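Local coordinates for glutathione S-transferase, N-terminal domain protein (Pseudomonas putida, PDB 4NAX) that binds oxidized glutathione disulfide and probably acts as a glutathione transferase of the GST superfamily, at residues 8-13 with 56-62; 20-26 with 71-77. One frame throughout, in Å; residues are numbered along the deposited sequence.

Contact 1 (8-13 with 56-62). With GDS (oxidized glutathione disulfide), chain C.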
loop_
_atom_site.group_PDB
_atom_site.type_symbol
_atom_site.label_atom_id
_atom_site.label_comp_id
_atom_site.label_asym_id
_atom_site.label_seq_id
_atom_site.Cartn_x
_atom_site.Cartn_y
_atom_site.Cartn_z
ATOM N N PRO A 8 5.701 -18.634 -17.501
ATOM C CA PRO A 8 4.525 -19.017 -18.291
ATOM C C PRO A 8 3.645 -17.871 -18.774
ATOM O O PRO A 8 2.916 -18.021 -19.744
ATOM C CB PRO A 8 3.749 -19.934 -17.340
ATOM C CG PRO A 8 4.802 -20.530 -16.470
ATOM C CD PRO A 8 5.821 -19.448 -16.272
ATOM N N ILE A 9 3.711 -16.716 -18.124
ATOM C CA ILE A 9 2.943 -15.575 -18.607
ATOM C C ILE A 9 3.243 -15.275 -20.086
ATOM O O ILE A 9 2.363 -14.812 -20.827
ATOM C CB ILE A 9 3.153 -14.349 -17.688
ATOM C CG1 ILE A 9 2.087 -13.287 -17.973
ATOM C CG2 ILE A 9 4.550 -13.773 -17.809
ATOM C CD1 ILE A 9 1.957 -12.230 -16.894
ATOM N N THR A 10 4.481 -15.541 -20.503
ATOM C CA THR A 10 4.910 -15.231 -21.863
ATOM C C THR A 10 4.307 -16.172 -22.901
ATOM O O THR A 10 4.363 -15.890 -24.098
ATOM C CB THR A 10 6.441 -15.225 -22.005
ATOM O OG1 THR A 10 6.958 -16.552 -21.798
ATOM C CG2 THR A 10 7.086 -14.226 -21.018
ATOM N N ARG A 11 3.725 -17.282 -22.449
ATOM C CA ARG A 11 3.007 -18.170 -23.361
ATOM C C ARG A 11 1.720 -17.502 -23.826
ATOM O O ARG A 11 1.304 -17.651 -24.974
ATOM C CB ARG A 11 2.682 -19.508 -22.685
ATOM C CG ARG A 11 3.908 -20.351 -22.396
ATOM C CD ARG A 11 3.554 -21.581 -21.583
ATOM N NE ARG A 11 4.690 -22.026 -20.780
ATOM C CZ ARG A 11 4.609 -22.821 -19.713
ATOM N NH1 ARG A 11 3.429 -23.251 -19.265
ATOM N NH2 ARG A 11 5.720 -23.176 -19.075
ATOM N N LYS A 12 1.102 -16.747 -22.923
ATOM C CA LYS A 12 -0.160 -16.103 -23.220
ATOM C C LYS A 12 0.010 -14.718 -23.849
ATOM O O LYS A 12 -0.792 -14.325 -24.701
ATOM C CB LYS A 12 -1.023 -16.077 -21.959
ATOM C CG LYS A 12 -2.424 -15.549 -22.159
ATOM C CD LYS A 12 -3.247 -15.830 -20.918
ATOM C CE LYS A 12 -4.654 -15.281 -21.031
ATOM N NZ LYS A 12 -5.484 -16.081 -21.962
ATOM N N TRP A 13 1.060 -14.001 -23.447
ATOM C CA TRP A 13 1.422 -12.725 -24.053
ATOM C C TRP A 13 2.890 -12.770 -24.486
ATOM O O TRP A 13 3.762 -12.325 -23.760
ATOM C CB TRP A 13 1.212 -11.593 -23.067
ATOM C CG TRP A 13 -0.215 -11.339 -22.704
ATOM C CD1 TRP A 13 -1.110 -10.578 -23.380
ATOM C CD2 TRP A 13 -0.910 -11.867 -21.575
ATOM N NE1 TRP A 13 -2.326 -10.590 -22.738
ATOM C CE2 TRP A 13 -2.223 -11.365 -21.618
ATOM C CE3 TRP A 13 -0.543 -12.683 -20.511
ATOM C CZ2 TRP A 13 -3.171 -11.683 -20.660
ATOM C CZ3 TRP A 13 -1.474 -12.967 -19.542
ATOM C CH2 TRP A 13 -2.781 -12.475 -19.626
ATOM N N ASP A 56 -8.737 -12.740 -18.277
ATOM C CA ASP A 56 -7.290 -12.927 -18.530
ATOM C C ASP A 56 -6.508 -12.894 -17.218
ATOM O O ASP A 56 -5.522 -13.616 -17.060
ATOM C CB ASP A 56 -6.695 -11.834 -19.447
ATOM C CG ASP A 56 -6.939 -12.057 -20.921
ATOM O OD1 ASP A 56 -7.416 -13.149 -21.340
ATOM O OD2 ASP A 56 -6.612 -11.090 -21.669
ATOM N N GLN A 57 -6.953 -12.043 -16.293
ATOM C CA GLN A 57 -6.248 -11.875 -15.029
ATOM C C GLN A 57 -6.447 -13.084 -14.113
ATOM O O GLN A 57 -5.761 -13.237 -13.118
ATOM C CB GLN A 57 -6.661 -10.573 -14.311
ATOM C CG GLN A 57 -7.974 -10.601 -13.537
ATOM C CD GLN A 57 -9.249 -10.595 -14.364
ATOM O OE1 GLN A 57 -9.256 -10.804 -15.582
ATOM N NE2 GLN A 57 -10.349 -10.356 -13.682
ATOM N N LEU A 58 -7.412 -13.932 -14.464
ATOM C CA LEU A 58 -7.642 -15.175 -13.727
ATOM C C LEU A 58 -6.985 -16.398 -14.386
ATOM O O LEU A 58 -7.096 -17.520 -13.864
ATOM C CB LEU A 58 -9.137 -15.438 -13.564
ATOM C CG LEU A 58 -9.917 -14.333 -12.848
ATOM C CD1 LEU A 58 -11.406 -14.610 -12.800
ATOM C CD2 LEU A 58 -9.408 -14.118 -11.430
ATOM N N SER A 59 -6.313 -16.195 -15.520
ATOM C CA SER A 59 -5.646 -17.298 -16.200
ATOM C C SER A 59 -4.477 -17.831 -15.389
ATOM O O SER A 59 -3.805 -17.083 -14.654
ATOM C CB SER A 59 -5.186 -16.876 -17.594
ATOM O OG SER A 59 -4.150 -15.908 -17.517
ATOM N N PRO A 60 -4.178 -19.127 -15.554
ATOM C CA PRO A 60 -3.032 -19.700 -14.862
ATOM C C PRO A 60 -1.729 -19.019 -15.295
ATOM O O PRO A 60 -0.835 -18.835 -14.488
ATOM C CB PRO A 60 -3.059 -21.205 -15.232
ATOM C CG PRO A 60 -4.248 -21.401 -16.107
ATOM C CD PRO A 60 -4.999 -20.121 -16.259
ATOM N N GLU A 61 -1.643 -18.654 -16.562
ATOM C CA GLU A 61 -0.444 -18.004 -17.077
ATOM C C GLU A 61 -0.249 -16.631 -16.408
ATOM O O GLU A 61 0.836 -16.306 -15.976
ATOM C CB GLU A 61 -0.518 -17.853 -18.598
ATOM C CG GLU A 61 -0.531 -19.178 -19.358
ATOM C CD GLU A 61 -1.921 -19.752 -19.600
ATOM O OE1 GLU A 61 -2.895 -19.311 -18.965
ATOM O OE2 GLU A 61 -2.019 -20.666 -20.438
ATOM N N PHE A 62 -1.310 -15.840 -16.301
ATOM C CA PHE A 62 -1.190 -14.550 -15.614
ATOM C C PHE A 62 -0.834 -14.705 -14.131
ATOM O O PHE A 62 0.084 -14.049 -13.651
ATOM C CB PHE A 62 -2.463 -13.702 -15.750
ATOM C CG PHE A 62 -2.312 -12.324 -15.178
ATOM C CD1 PHE A 62 -1.567 -11.383 -15.835
ATOM C CD2 PHE A 62 -2.867 -11.981 -13.959
ATOM C CE1 PHE A 62 -1.385 -10.123 -15.322
ATOM C CE2 PHE A 62 -2.680 -10.730 -13.423
ATOM C CZ PHE A 62 -1.944 -9.788 -14.114
HETATM N N1 GDS C . -12.610 -7.079 -7.557
HETATM C CA1 GDS C . -12.777 -5.631 -7.670
HETATM C C1 GDS C . -14.020 -5.170 -6.943
HETATM O OE1 GDS C . -14.079 -3.968 -6.592
HETATM O OE2 GDS C . -14.952 -5.971 -6.709
HETATM C CB1 GDS C . -12.869 -5.247 -9.152
HETATM C CG1 GDS C . -12.633 -3.758 -9.438
HETATM C CD1 GDS C . -11.216 -3.352 -9.121
HETATM O O1 GDS C . -10.309 -4.162 -9.172
HETATM N N2 GDS C . -11.051 -2.080 -8.776
HETATM C CA2 GDS C . -9.753 -1.496 -8.509
HETATM C C2 GDS C . -9.649 -1.034 -7.080
HETATM O O2 GDS C . -10.602 -0.511 -6.514
HETATM C CB2 GDS C . -9.516 -0.303 -9.437
HETATM S SG2 GDS C . -9.314 -0.719 -11.165
HETATM N N3 GDS C . -8.463 -1.180 -6.492
HETATM C CA3 GDS C . -8.227 -0.790 -5.112
HETATM C C3 GDS C . -6.816 -0.321 -4.828
HETATM O OE3 GDS C . -6.429 -0.420 -3.645
HETATM O OE4 GDS C . -6.176 0.189 -5.755
HETATM N N4 GDS C . -8.708 -6.197 -10.724
HETATM C CA4 GDS C . -8.988 -7.509 -11.264
HETATM C C4 GDS C . -9.869 -8.347 -10.379
HETATM O OE5 GDS C . -10.208 -9.501 -10.774
HETATM O OE6 GDS C . -10.270 -7.841 -9.299
HETATM C C5 GDS C . -7.530 -5.619 -10.920
HETATM O O5 GDS C . -6.627 -6.184 -11.527
HETATM C CA5 GDS C . -7.354 -4.211 -10.395
HETATM N N5 GDS C . -6.035 -4.065 -9.787
HETATM C CB5 GDS C . -7.517 -3.242 -11.567
HETATM S SG5 GDS C . -7.252 -1.515 -11.162
HETATM C CA6 GDS C . -2.862 -3.352 -6.106
HETATM C C6 GDS C . -1.925 -2.500 -6.908
HETATM O OE7 GDS C . -1.399 -3.000 -7.932
HETATM O OE8 GDS C . -1.712 -1.333 -6.503
HETATM N N6 GDS C . -2.766 -2.981 -4.680
HETATM C CB6 GDS C . -4.295 -3.176 -6.609
HETATM C CG6 GDS C . -4.452 -3.681 -8.048
HETATM C CD6 GDS C . -5.883 -3.691 -8.513
HETATM O O6 GDS C . -6.815 -3.343 -7.780
HETATM O O HOH W 1 -7.943 -15.528 -20.971
HETATM O O HOH W 2 -5.064 -18.867 -20.837
#
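In this glutathione transferase a short N-terminal helix, 9-12, packs against the start of helix 60-65 in the thioredoxin-fold domain. P8 leads in, its carbonyl O 3.6 Å from E61 CB. I9 makes the closest backbone approach, its CA 3.4 Å from E61 O, and sends CD1 inward to within 3.8 Å of F62 CD1. K12 runs along the exposed side of the contact: its methylene CB meets E61 CB at 3.8 Å, its CD passes 3.5 Å from S59 OG, and NZ forms a long salt bridge with D56 OD1 (3.6 Å). One water bridges the pair, accepting from K12 NZ and donating to D56 OD1; a second joins NZ to E61 OE1 in the same way. W13 turns its indole edge to the 56-62 segment, with CZ3 4.0 Å from F62 CB, while its NE1 is held by K49 O and D56 OD2 by S51 N. S59 is the N-cap of helix 60-65: its OG accepts from F62 N (3.1 Å) and donates to D56 O (2.7 Å). Next to D56 the chain reaches the ligand: Q57 NE2 donates to OE5 of the glutathione disulfide at 3.0 Å.

Contact 2 (20-26 with 71-77). With GDS (oxidized glutathione disulfide), chain C.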
loop_
_atom_site.group_PDB
_atom_site.type_symbol
_atom_site.label_atom_id
_atom_site.label_comp_id
_atom_site.label_asym_id
_atom_site.label_seq_id
_atom_site.Cartn_x
_atom_site.Cartn_y
_atom_site.Cartn_z
ATOM N N ARG A 20 13.125 -5.927 -23.799
ATOM C CA ARG A 20 12.406 -4.840 -23.126
ATOM C C ARG A 20 11.608 -5.337 -21.952
ATOM O O ARG A 20 11.036 -6.414 -21.992
ATOM C CB ARG A 20 11.430 -4.143 -24.087
ATOM C CG ARG A 20 12.136 -3.479 -25.252
ATOM C CD ARG A 20 11.185 -2.707 -26.158
ATOM N NE ARG A 20 11.962 -2.240 -27.289
ATOM C CZ ARG A 20 11.485 -1.850 -28.461
ATOM N NH1 ARG A 20 10.186 -1.829 -28.687
ATOM N NH2 ARG A 20 12.340 -1.475 -29.417
ATOM N N LEU A 21 11.505 -4.484 -20.930
ATOM C CA LEU A 21 10.554 -4.699 -19.844
ATOM C C LEU A 21 9.163 -4.971 -20.428
ATOM O O LEU A 21 8.691 -4.251 -21.325
ATOM C CB LEU A 21 10.549 -3.482 -18.932
ATOM C CG LEU A 21 9.631 -3.582 -17.707
ATOM C CD1 LEU A 21 10.220 -2.794 -16.552
ATOM C CD2 LEU A 21 8.215 -3.091 -17.991
ATOM N N GLN A 22 8.527 -6.008 -19.896
ATOM C CA GLN A 22 7.191 -6.434 -20.289
ATOM C C GLN A 22 6.196 -5.950 -19.248
ATOM O O GLN A 22 6.367 -6.194 -18.055
ATOM C CB GLN A 22 7.128 -7.967 -20.398
ATOM C CG GLN A 22 8.189 -8.570 -21.320
ATOM C CD GLN A 22 7.922 -8.296 -22.781
ATOM O OE1 GLN A 22 6.866 -8.668 -23.307
ATOM N NE2 GLN A 22 8.861 -7.664 -23.450
ATOM N N LEU A 23 5.165 -5.254 -19.717
ATOM C CA LEU A 23 4.091 -4.750 -18.879
ATOM C C LEU A 23 2.800 -5.479 -19.193
ATOM O O LEU A 23 2.405 -5.558 -20.352
ATOM C CB LEU A 23 3.880 -3.257 -19.118
ATOM C CG LEU A 23 2.694 -2.614 -18.419
ATOM C CD1 LEU A 23 2.823 -2.655 -16.898
ATOM C CD2 LEU A 23 2.499 -1.185 -18.901
ATOM N N TYR A 24 2.137 -5.999 -18.161
ATOM C CA TYR A 24 0.865 -6.722 -18.307
ATOM C C TYR A 24 -0.165 -5.918 -17.536
ATOM O O TYR A 24 -0.127 -5.874 -16.309
ATOM C CB TYR A 24 0.991 -8.157 -17.798
ATOM C CG TYR A 24 2.214 -8.879 -18.348
ATOM C CD1 TYR A 24 2.208 -9.516 -19.592
ATOM C CD2 TYR A 24 3.403 -8.885 -17.635
ATOM C CE1 TYR A 24 3.346 -10.153 -20.077
ATOM C CE2 TYR A 24 4.530 -9.537 -18.107
ATOM C CZ TYR A 24 4.509 -10.148 -19.335
ATOM O OH TYR A 24 5.642 -10.794 -19.780
ATOM N N SER A 25 -1.046 -5.214 -18.246
ATOM C CA SER A 25 -1.824 -4.184 -17.615
ATOM C C SER A 25 -3.112 -3.890 -18.381
ATOM O O SER A 25 -3.475 -4.594 -19.323
ATOM C CB SER A 25 -0.940 -2.925 -17.439
ATOM O OG SER A 25 -1.533 -1.959 -16.569
ATOM N N LEU A 26 -3.793 -2.846 -17.932
ATOM C CA LEU A 26 -5.060 -2.381 -18.476
ATOM C C LEU A 26 -5.167 -0.915 -18.041
ATOM O O LEU A 26 -4.706 -0.590 -16.937
ATOM C CB LEU A 26 -6.201 -3.220 -17.904
ATOM C CG LEU A 26 -7.578 -3.013 -18.523
ATOM C CD1 LEU A 26 -7.592 -3.491 -19.966
ATOM C CD2 LEU A 26 -8.598 -3.751 -17.681
ATOM N N ILE A 71 -3.817 -6.716 -12.086
ATOM C CA ILE A 71 -2.904 -5.854 -12.814
ATOM C C ILE A 71 -2.638 -4.609 -11.981
ATOM O O ILE A 71 -3.462 -4.220 -11.128
ATOM C CB ILE A 71 -3.449 -5.491 -14.228
ATOM C CG1 ILE A 71 -4.733 -4.641 -14.201
ATOM C CG2 ILE A 71 -3.647 -6.738 -15.063
ATOM C CD1 ILE A 71 -4.511 -3.141 -14.089
ATOM N N PRO A 72 -1.525 -3.908 -12.240
ATOM C CA PRO A 72 -0.465 -4.230 -13.198
ATOM C C PRO A 72 0.547 -5.249 -12.656
ATOM O O PRO A 72 0.695 -5.432 -11.440
ATOM C CB PRO A 72 0.212 -2.891 -13.413
ATOM C CG PRO A 72 0.100 -2.222 -12.073
ATOM C CD PRO A 72 -1.279 -2.628 -11.563
ATOM N N ALA A 73 1.288 -5.838 -13.583
ATOM C CA ALA A 73 2.426 -6.705 -13.269
ATOM C C ALA A 73 3.466 -6.457 -14.346
ATOM O O ALA A 73 3.134 -6.038 -15.462
ATOM C CB ALA A 73 2.021 -8.155 -13.212
ATOM N N ILE A 74 4.720 -6.713 -14.006
ATOM C CA ILE A 74 5.813 -6.599 -14.956
ATOM C C ILE A 74 6.703 -7.837 -14.945
ATOM O O ILE A 74 6.755 -8.586 -13.965
ATOM C CB ILE A 74 6.691 -5.350 -14.722
ATOM C CG1 ILE A 74 7.379 -5.377 -13.347
ATOM C CG2 ILE A 74 5.863 -4.081 -14.900
ATOM C CD1 ILE A 74 8.521 -4.399 -13.194
ATOM N N LEU A 75 7.432 -7.999 -16.042
ATOM C CA LEU A 75 8.549 -8.955 -16.128
ATOM C C LEU A 75 9.683 -8.196 -16.796
ATOM O O LEU A 75 9.619 -7.886 -17.988
ATOM C CB LEU A 75 8.154 -10.192 -16.908
ATOM C CG LEU A 75 9.243 -11.254 -17.062
ATOM C CD1 LEU A 75 9.778 -11.735 -15.726
ATOM C CD2 LEU A 75 8.664 -12.403 -17.874
ATOM N N ASP A 76 10.691 -7.824 -16.011
ATOM C CA ASP A 76 11.814 -7.036 -16.527
ATOM C C ASP A 76 12.955 -7.996 -16.842
ATOM O O ASP A 76 13.539 -8.568 -15.915
ATOM C CB ASP A 76 12.292 -6.036 -15.496
ATOM C CG ASP A 76 13.356 -5.089 -16.020
ATOM O OD1 ASP A 76 13.722 -5.227 -17.201
ATOM O OD2 ASP A 76 13.818 -4.219 -15.268
ATOM N N PRO A 77 13.295 -8.181 -18.132
ATOM C CA PRO A 77 14.413 -9.080 -18.437
ATOM C C PRO A 77 15.735 -8.564 -17.858
ATOM O O PRO A 77 16.649 -9.372 -17.591
ATOM C CB PRO A 77 14.452 -9.115 -19.966
ATOM C CG PRO A 77 13.791 -7.858 -20.406
ATOM C CD PRO A 77 12.773 -7.526 -19.348
HETATM N N1 GDS C . -12.610 -7.079 -7.557
HETATM C CA1 GDS C . -12.777 -5.631 -7.670
HETATM C C1 GDS C . -14.020 -5.170 -6.943
HETATM O OE1 GDS C . -14.079 -3.968 -6.592
HETATM O OE2 GDS C . -14.952 -5.971 -6.709
HETATM C CB1 GDS C . -12.869 -5.247 -9.152
HETATM C CG1 GDS C . -12.633 -3.758 -9.438
HETATM C CD1 GDS C . -11.216 -3.352 -9.121
HETATM O O1 GDS C . -10.309 -4.162 -9.172
HETATM N N2 GDS C . -11.051 -2.080 -8.776
HETATM C CA2 GDS C . -9.753 -1.496 -8.509
HETATM C C2 GDS C . -9.649 -1.034 -7.080
HETATM O O2 GDS C . -10.602 -0.511 -6.514
HETATM C CB2 GDS C . -9.516 -0.303 -9.437
HETATM S SG2 GDS C . -9.314 -0.719 -11.165
HETATM N N3 GDS C . -8.463 -1.180 -6.492
HETATM C CA3 GDS C . -8.227 -0.790 -5.112
HETATM C C3 GDS C . -6.816 -0.321 -4.828
HETATM O OE3 GDS C . -6.429 -0.420 -3.645
HETATM O OE4 GDS C . -6.176 0.189 -5.755
HETATM N N4 GDS C . -8.708 -6.197 -10.724
HETATM C CA4 GDS C . -8.988 -7.509 -11.264
HETATM C C4 GDS C . -9.869 -8.347 -10.379
HETATM O OE5 GDS C . -10.208 -9.501 -10.774
HETATM O OE6 GDS C . -10.270 -7.841 -9.299
HETATM C C5 GDS C . -7.530 -5.619 -10.920
HETATM O O5 GDS C . -6.627 -6.184 -11.527
HETATM C CA5 GDS C . -7.354 -4.211 -10.395
HETATM N N5 GDS C . -6.035 -4.065 -9.787
HETATM C CB5 GDS C . -7.517 -3.242 -11.567
HETATM S SG5 GDS C . -7.252 -1.515 -11.162
HETATM C CA6 GDS C . -2.862 -3.352 -6.106
HETATM C C6 GDS C . -1.925 -2.500 -6.908
HETATM O OE7 GDS C . -1.399 -3.000 -7.932
HETATM O OE8 GDS C . -1.712 -1.333 -6.503
HETATM N N6 GDS C . -2.766 -2.981 -4.680
HETATM C CB6 GDS C . -4.295 -3.176 -6.609
HETATM C CG6 GDS C . -4.452 -3.681 -8.048
HETATM C CD6 GDS C . -5.883 -3.691 -8.513
HETATM O O6 GDS C . -6.815 -3.343 -7.780
#
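A cis peptide bond precedes P72, the cis-proline of the thioredoxin fold that glutathione transferases share, and it leaves the backbone of I71 facing the ligand just before strand 73-76 begins. That strand runs antiparallel to strand 21-25, the two axes 4.6 Å apart at an angle of 165°. Q22 with L75 and Y24 with A73 are hydrogen-bonded pairs; between them L23 and I74 form a non-hydrogen-bonded pair. On the face of L23 and I74, L23 CD1 meets I74 CG2 at 3.9 Å, and helices 31-41 and 90-101 cover this face, through V34 against L23 and I93 against I74. The Y24 ring lies on the other face, its edge against L75, with Y24 CE2 3.9 Å from L75 CB. Q22 turns its amide end away from L75, its OE1 bonded to H48. At the ligand end I71 pairs through its backbone with the cysteine part of one glutathione half: I71 N donates to GDS O5 and I71 O accepts from GDS N5, each at 2.9 Å.

In the fold
From the N terminus the chain runs through helix 9-12 into strand 21-25, and later through helix 60-65 into strand 73-76. Contact 1 closes the loop from 13 to 56, contact 2 that from 26 to 71; because their segments alternate, the two loops cross rather than nest. Strand 21-25 sits between 45-49 and 73-76 in the four-stranded sheet, so contact 2 joins its central strands, while contact 1 adds the two short helices on the Y24 face. There I9 CD1 packs 3.7 Å from Y24 CG; beside the start of strand 73-76, F62 CZ lies 3.6 Å from I71 CG2. Both contacts reach the same glutathione disulfide, which R152 of the second subunit also binds.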